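Long-range contacts in C-X-C motif chemokine 13 (Homo sapiens, PDB 7JNY), which attracts B lymphocytes as a secreted chemokine of the CXC family, binding the receptor CXCR5 and also heparin: residues V2-Y7 and R29-P34; L10-V15 and N37-K42. All coordinates share one frame; numbering follows the deposited sequence.

Contact 1. Residues V2-Y7 and R29-P34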
loop_
_atom_site.group_PDB
_atom_site.type_symbol
_atom_site.label_atom_id
_atom_site.label_comp_id
_atom_site.label_asym_id
_atom_site.label_seq_id
_atom_site.Cartn_x
_atom_site.Cartn_y
_atom_site.Cartn_z
ATOM N N VAL A 2 -6.045 7.796 -2.578
ATOM C CA VAL A 2 -5.359 7.571 -3.840
ATOM C C VAL A 2 -4.488 6.339 -3.676
ATOM O O VAL A 2 -3.724 6.253 -2.715
ATOM C CB VAL A 2 -4.512 8.789 -4.258
ATOM C CG1 VAL A 2 -3.863 8.526 -5.588
ATOM C CG2 VAL A 2 -5.381 10.042 -4.312
ATOM N N LEU A 3 -4.627 5.397 -4.600
ATOM C CA LEU A 3 -3.723 4.263 -4.736
ATOM C C LEU A 3 -2.751 4.580 -5.872
ATOM O O LEU A 3 -3.168 4.951 -6.979
ATOM C CB LEU A 3 -4.500 2.997 -5.051
ATOM C CG LEU A 3 -3.752 1.753 -5.505
ATOM C CD1 LEU A 3 -2.862 1.366 -4.352
ATOM C CD2 LEU A 3 -4.742 0.672 -5.876
ATOM N N GLU A 4 -1.461 4.457 -5.609
ATOM C CA GLU A 4 -0.442 4.651 -6.641
ATOM C C GLU A 4 0.336 3.352 -6.815
ATOM O O GLU A 4 0.821 2.792 -5.822
ATOM C CB GLU A 4 0.518 5.770 -6.225
ATOM C CG GLU A 4 -0.100 7.157 -6.185
ATOM C CD GLU A 4 0.825 8.196 -5.546
ATOM O OE1 GLU A 4 2.007 7.889 -5.295
ATOM O OE2 GLU A 4 0.335 9.308 -5.230
ATOM N N VAL A 5 0.467 2.873 -8.058
ATOM C CA VAL A 5 1.299 1.703 -8.341
ATOM C C VAL A 5 2.449 2.153 -9.232
ATOM O O VAL A 5 2.220 2.680 -10.326
ATOM C CB VAL A 5 0.500 0.567 -9.000
ATOM C CG1 VAL A 5 1.372 -0.678 -9.091
ATOM C CG2 VAL A 5 -0.749 0.270 -8.220
ATOM N N TYR A 6 3.675 1.914 -8.772
ATOM C CA TYR A 6 4.891 2.365 -9.435
ATOM C C TYR A 6 5.487 1.177 -10.183
ATOM O O TYR A 6 5.998 0.250 -9.566
ATOM C CB TYR A 6 5.855 2.949 -8.396
ATOM C CG TYR A 6 5.421 4.310 -7.956
ATOM C CD1 TYR A 6 4.507 4.456 -6.904
ATOM C CD2 TYR A 6 5.869 5.468 -8.601
ATOM C CE1 TYR A 6 4.043 5.708 -6.521
ATOM C CE2 TYR A 6 5.408 6.732 -8.208
ATOM C CZ TYR A 6 4.495 6.836 -7.157
ATOM O OH TYR A 6 4.035 8.073 -6.753
ATOM N N TYR A 7 5.408 1.197 -11.508
ATOM C CA TYR A 7 5.991 0.134 -12.322
ATOM C C TYR A 7 7.365 0.602 -12.779
ATOM O O TYR A 7 7.602 0.977 -13.930
ATOM C CB TYR A 7 5.098 -0.199 -13.499
ATOM C CG TYR A 7 3.738 -0.682 -13.088
ATOM C CD1 TYR A 7 3.507 -2.019 -12.809
ATOM C CD2 TYR A 7 2.680 0.200 -13.022
ATOM C CE1 TYR A 7 2.237 -2.459 -12.462
ATOM C CE2 TYR A 7 1.413 -0.212 -12.671
ATOM C CZ TYR A 7 1.209 -1.549 -12.400
ATOM O OH TYR A 7 -0.038 -1.997 -12.060
ATOM N N ARG A 29 -2.910 8.233 1.061
ATOM C CA ARG A 29 -2.426 7.580 -0.141
ATOM C C ARG A 29 -1.840 6.234 0.232
ATOM O O ARG A 29 -1.235 6.090 1.304
ATOM C CB ARG A 29 -1.287 8.315 -0.834
ATOM C CG ARG A 29 -1.484 9.690 -1.362
ATOM C CD ARG A 29 -0.303 9.908 -2.318
ATOM N NE ARG A 29 0.779 10.624 -1.648
ATOM C CZ ARG A 29 1.952 10.915 -2.195
ATOM N NH1 ARG A 29 2.259 10.535 -3.426
ATOM N NH2 ARG A 29 2.840 11.607 -1.491
ATOM N N ILE A 30 -1.901 5.298 -0.712
ATOM C CA ILE A 30 -1.155 4.043 -0.606
ATOM C C ILE A 30 -0.314 3.880 -1.865
ATOM O O ILE A 30 -0.837 3.982 -2.977
ATOM C CB ILE A 30 -2.083 2.838 -0.444
ATOM C CG1 ILE A 30 -2.839 2.901 0.880
ATOM C CG2 ILE A 30 -1.295 1.555 -0.536
ATOM C CD1 ILE A 30 -4.129 2.123 0.828
ATOM N N GLN A 31 0.975 3.588 -1.700
ATOM C CA GLN A 31 1.880 3.449 -2.830
ATOM C C GLN A 31 2.345 2.009 -2.884
ATOM O O GLN A 31 2.877 1.487 -1.895
ATOM C CB GLN A 31 3.090 4.359 -2.686
ATOM C CG GLN A 31 2.738 5.824 -2.653
ATOM C CD GLN A 31 3.964 6.669 -2.508
ATOM O OE1 GLN A 31 4.852 6.346 -1.721
ATOM N NE2 GLN A 31 4.016 7.778 -3.230
ATOM N N ILE A 32 2.147 1.364 -4.017
ATOM C CA ILE A 32 2.556 -0.025 -4.189
ATOM C C ILE A 32 3.694 -0.043 -5.186
ATOM O O ILE A 32 3.558 0.482 -6.303
ATOM C CB ILE A 32 1.400 -0.907 -4.661
ATOM C CG1 ILE A 32 0.297 -0.880 -3.602
ATOM C CG2 ILE A 32 1.839 -2.334 -4.844
ATOM C CD1 ILE A 32 -0.800 -1.797 -3.918
ATOM N N LEU A 33 4.809 -0.654 -4.784
ATOM C CA LEU A 33 5.946 -0.852 -5.677
ATOM C C LEU A 33 6.164 -2.340 -5.855
ATOM O O LEU A 33 6.797 -2.981 -4.994
ATOM C CB LEU A 33 7.178 -0.172 -5.096
ATOM C CG LEU A 33 6.960 1.326 -4.895
ATOM C CD1 LEU A 33 6.756 1.578 -3.432
ATOM C CD2 LEU A 33 8.140 2.117 -5.430
ATOM N N PRO A 34 5.631 -2.935 -6.921
ATOM C CA PRO A 34 5.905 -4.339 -7.182
ATOM C C PRO A 34 7.400 -4.580 -7.254
ATOM O O PRO A 34 8.183 -3.712 -7.629
ATOM C CB PRO A 34 5.220 -4.611 -8.518
ATOM C CG PRO A 34 4.882 -3.304 -9.084
ATOM C CD PRO A 34 4.875 -2.288 -7.999
HETATM O O HOH W 1 8.158 -1.041 -8.462
#
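Arg29 and Glu4 open this parallel strand pairing with a salt bridge: Arg29 NH1 donates over 2.9 Å to Glu4 OE2, which lies close to the guanidinium plane and offers its syn lone pair. The bend at chi3 (-97°) turns NE of the arginine back toward its own strand, and the two planes stand 59° apart. Arg29 also makes a cation-pi contact with Trp47 of strand 43-48. Ile30 binds through its backbone, N to Val2 O and O to Glu4 N, while its CG2 meets Leu3 CD1 on the opposite face of the sheet, toward helix 61-72. Gln31 returns to the Glu4 face, its chain lying beside that of Glu4 and pointing the same way. Gln31 NE2 donates to Glu4 OE1 over 2.9 Å from the syn side, somewhat out of the carboxylate plane, and Gln31 OE1 is held by Trp47. Tyr6 OH donates to the same Glu4 OE1 at 2.5 Å, from the other face of that plane. Ile32 repeats the backbone pattern with Glu4 O and Tyr6 N, and its CD1 packs 3.8 Å from Leu3 CD1. Leu33 sets CD2 3.8 Å from Tyr6 CB. Beyond the last backbone bond, Pro34 sets its CD 4.0 Å from Val5 CG1. Strand 2-5, ahead of the CXC cysteines, thus adds a parallel edge to the antiparallel strands 27-33, 43-48 and 53-56 of the chemokine sheet. Leu3, Val5, Ile30 and Ile32 make one face apolar, while Glu4, Arg29 and Gln31 give the other a polar cluster. There, three donors grip the Glu4 carboxylate and fix its rotation, and their convergence, with a cationic guanidinium among them, would be expected to stabilise its charged form.

Contact 2. Residues L10-V15 and N37-K42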
loop_
_atom_site.group_PDB
_atom_site.type_symbol
_atom_site.label_atom_id
_atom_site.label_comp_id
_atom_site.label_asym_id
_atom_site.label_seq_id
_atom_site.Cartn_x
_atom_site.Cartn_y
_atom_site.Cartn_z
ATOM N N LEU A 10 13.456 0.635 -9.431
ATOM C CA LEU A 10 14.417 1.322 -8.589
ATOM C C LEU A 10 14.732 0.464 -7.374
ATOM O O LEU A 10 14.119 -0.580 -7.140
ATOM C CB LEU A 10 13.893 2.696 -8.159
ATOM C CG LEU A 10 13.599 3.664 -9.321
ATOM C CD1 LEU A 10 12.909 4.933 -8.808
ATOM C CD2 LEU A 10 14.860 4.023 -10.113
ATOM N N ARG A 11 15.736 0.909 -6.629
ATOM C CA ARG A 11 16.143 0.284 -5.386
ATOM C C ARG A 11 15.029 0.401 -4.339
ATOM O O ARG A 11 14.141 1.259 -4.433
ATOM C CB ARG A 11 17.430 0.956 -4.891
ATOM C CG ARG A 11 18.630 0.784 -5.862
ATOM C CD ARG A 11 19.893 1.546 -5.420
ATOM N NE ARG A 11 21.043 1.245 -6.274
ATOM C CZ ARG A 11 21.771 0.138 -6.209
ATOM N NH1 ARG A 11 21.557 -0.778 -5.283
ATOM N NH2 ARG A 11 22.735 -0.056 -7.102
ATOM N N CYS A 12 15.077 -0.506 -3.356
ATOM C CA CYS A 12 14.084 -0.534 -2.300
ATOM C C CYS A 12 14.026 0.809 -1.569
ATOM O O CYS A 12 15.041 1.462 -1.365
ATOM C CB CYS A 12 14.381 -1.641 -1.289
ATOM S SG CYS A 12 14.438 -3.297 -1.942
ATOM N N ARG A 13 12.810 1.217 -1.160
ATOM C CA ARG A 13 12.669 2.435 -0.369
ATOM C C ARG A 13 12.564 2.170 1.126
ATOM O O ARG A 13 12.819 3.081 1.921
ATOM C CB ARG A 13 11.416 3.232 -0.788
ATOM C CG ARG A 13 11.241 3.526 -2.260
ATOM C CD ARG A 13 10.059 4.506 -2.456
ATOM N NE ARG A 13 9.805 4.785 -3.867
ATOM C CZ ARG A 13 8.780 5.495 -4.324
ATOM N NH1 ARG A 13 7.901 6.067 -3.503
ATOM N NH2 ARG A 13 8.625 5.632 -5.638
ATOM N N CYS A 14 12.169 0.969 1.522
ATOM C CA CYS A 14 11.885 0.648 2.917
ATOM C C CYS A 14 13.010 -0.162 3.540
ATOM O O CYS A 14 13.549 -1.072 2.923
ATOM C CB CYS A 14 10.581 -0.125 3.027
ATOM S SG CYS A 14 9.177 0.744 2.329
ATOM N N VAL A 15 13.334 0.165 4.780
ATOM C CA VAL A 15 14.322 -0.566 5.561
ATOM C C VAL A 15 13.679 -1.382 6.664
ATOM O O VAL A 15 14.379 -2.101 7.384
ATOM C CB VAL A 15 15.381 0.391 6.135
ATOM C CG1 VAL A 15 14.774 1.223 7.251
ATOM C CG2 VAL A 15 16.563 -0.388 6.611
ATOM N N ASN A 37 13.778 -6.023 -10.620
ATOM C CA ASN A 37 15.208 -6.257 -10.526
ATOM C C ASN A 37 15.926 -5.245 -9.646
ATOM O O ASN A 37 17.107 -5.439 -9.364
ATOM C CB ASN A 37 15.867 -6.218 -11.888
ATOM C CG ASN A 37 15.286 -7.206 -12.842
ATOM O OD1 ASN A 37 14.754 -6.830 -13.888
ATOM N ND2 ASN A 37 15.237 -8.457 -12.418
ATOM N N GLY A 38 15.265 -4.159 -9.254
ATOM C CA GLY A 38 15.904 -3.155 -8.439
ATOM C C GLY A 38 15.697 -3.417 -6.955
ATOM O O GLY A 38 16.585 -3.159 -6.131
ATOM N N CYS A 39 14.520 -3.932 -6.615
ATOM C CA CYS A 39 14.141 -4.217 -5.239
ATOM C C CYS A 39 13.526 -5.610 -5.248
ATOM O O CYS A 39 12.532 -5.854 -5.959
ATOM C CB CYS A 39 13.145 -3.181 -4.695
ATOM S SG CYS A 39 12.712 -3.524 -2.998
ATOM N N PRO A 40 14.069 -6.566 -4.479
ATOM C CA PRO A 40 13.601 -7.956 -4.583
ATOM C C PRO A 40 12.353 -8.261 -3.771
ATOM O O PRO A 40 12.009 -9.435 -3.626
ATOM C CB PRO A 40 14.799 -8.752 -4.019
ATOM C CG PRO A 40 15.359 -7.818 -2.981
ATOM C CD PRO A 40 15.214 -6.427 -3.568
ATOM N N ARG A 41 11.686 -7.250 -3.236
ATOM C CA ARG A 41 10.448 -7.439 -2.481
ATOM C C ARG A 41 9.440 -6.362 -2.864
ATOM O O ARG A 41 9.805 -5.219 -3.168
ATOM C CB ARG A 41 10.669 -7.366 -0.992
ATOM C CG ARG A 41 11.322 -6.063 -0.551
ATOM C CD ARG A 41 11.641 -6.099 0.944
ATOM N NE ARG A 41 12.405 -4.941 1.396
ATOM C CZ ARG A 41 13.725 -4.834 1.315
ATOM N NH1 ARG A 41 14.465 -5.786 0.761
ATOM N NH2 ARG A 41 14.323 -3.740 1.799
ATOM N N LYS A 42 8.166 -6.735 -2.836
ATOM C CA LYS A 42 7.109 -5.754 -3.004
ATOM C C LYS A 42 7.073 -4.831 -1.801
ATOM O O LYS A 42 7.200 -5.281 -0.663
ATOM C CB LYS A 42 5.767 -6.462 -3.148
ATOM C CG LYS A 42 4.543 -5.565 -3.199
ATOM C CD LYS A 42 3.401 -6.469 -3.607
ATOM C CE LYS A 42 2.075 -5.735 -3.698
ATOM N NZ LYS A 42 1.011 -6.771 -3.881
HETATM O O HOH W 2 12.656 -2.995 -8.668
HETATM O O HOH W 3 17.409 -2.173 -3.414
#
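Cys12 and Cys39 are joined by a disulfide whose two CB-S arms are turned nearly perpendicular to each other (chi3 97°), with Cys12 SG and Cys39 SG 2.0 Å apart. The halves enter differently: SG of Cys12 stands anti to its own carbonyl carbon (chi1 -59°), whereas SG of Cys39 stands anti to its backbone N. The guanidinium of Arg41 presents a face to Cys12 SG, which lies 3.5 Å above the plane and is offset toward the rim, while the edge of the same group is used for a hydrogen bond. Arg41 NH2 donates to Cys14 O at 3.0 Å, with the oxygen almost in the guanidinium plane. CG of Arg41 stands between the backbone N and the carbonyl carbon (chi1 56°), the chain runs extended to NE, and chi4 then turns CZ toward Cys12 SG. The ring of Pro40 adds a further contact, its CD 3.6 Å from Cys12 SG. Arg11 CA makes a long, weak CA-H...O contact with Gly38 O (3.6 Å). Two waters bridge the backbones, one between Gly38 N and Leu10 O, the other between Gly38 O and Cys12 N. Cys12 and Cys14, with one residue between them, form the CXC motif that names the family. The bridge ties the loop following strand 2-5 to the loop between strands 27-33 and 43-48. Cys14 makes the second disulfide, to Cys55 in strand 53-56, and Glu43 of strand 43-48 accepts from the backbone N of both Arg13 and Cys14, so this loop is fastened to two strands of the sheet.

The two contacts have centres about 13 Å apart and interleave along the chain: residues 2-7 and 10-15 come first, then 29-34 and 37-42. Contact 1 adds strand 2-5 to the edge of the sheet, beside strand 27-33, whereas contact 2 joins the loops that follow those same two strands. Arg13 connects them, making a cation-pi contact with Tyr6 and packing on Gln31 and Leu33, and Lys42 does so again by touching Ile32. The N-terminal region is therefore held twice, by strand pairing and by covalent linkage. In chemokines generally this region engages the receptor, so ordering it against the core probably affects its presentation.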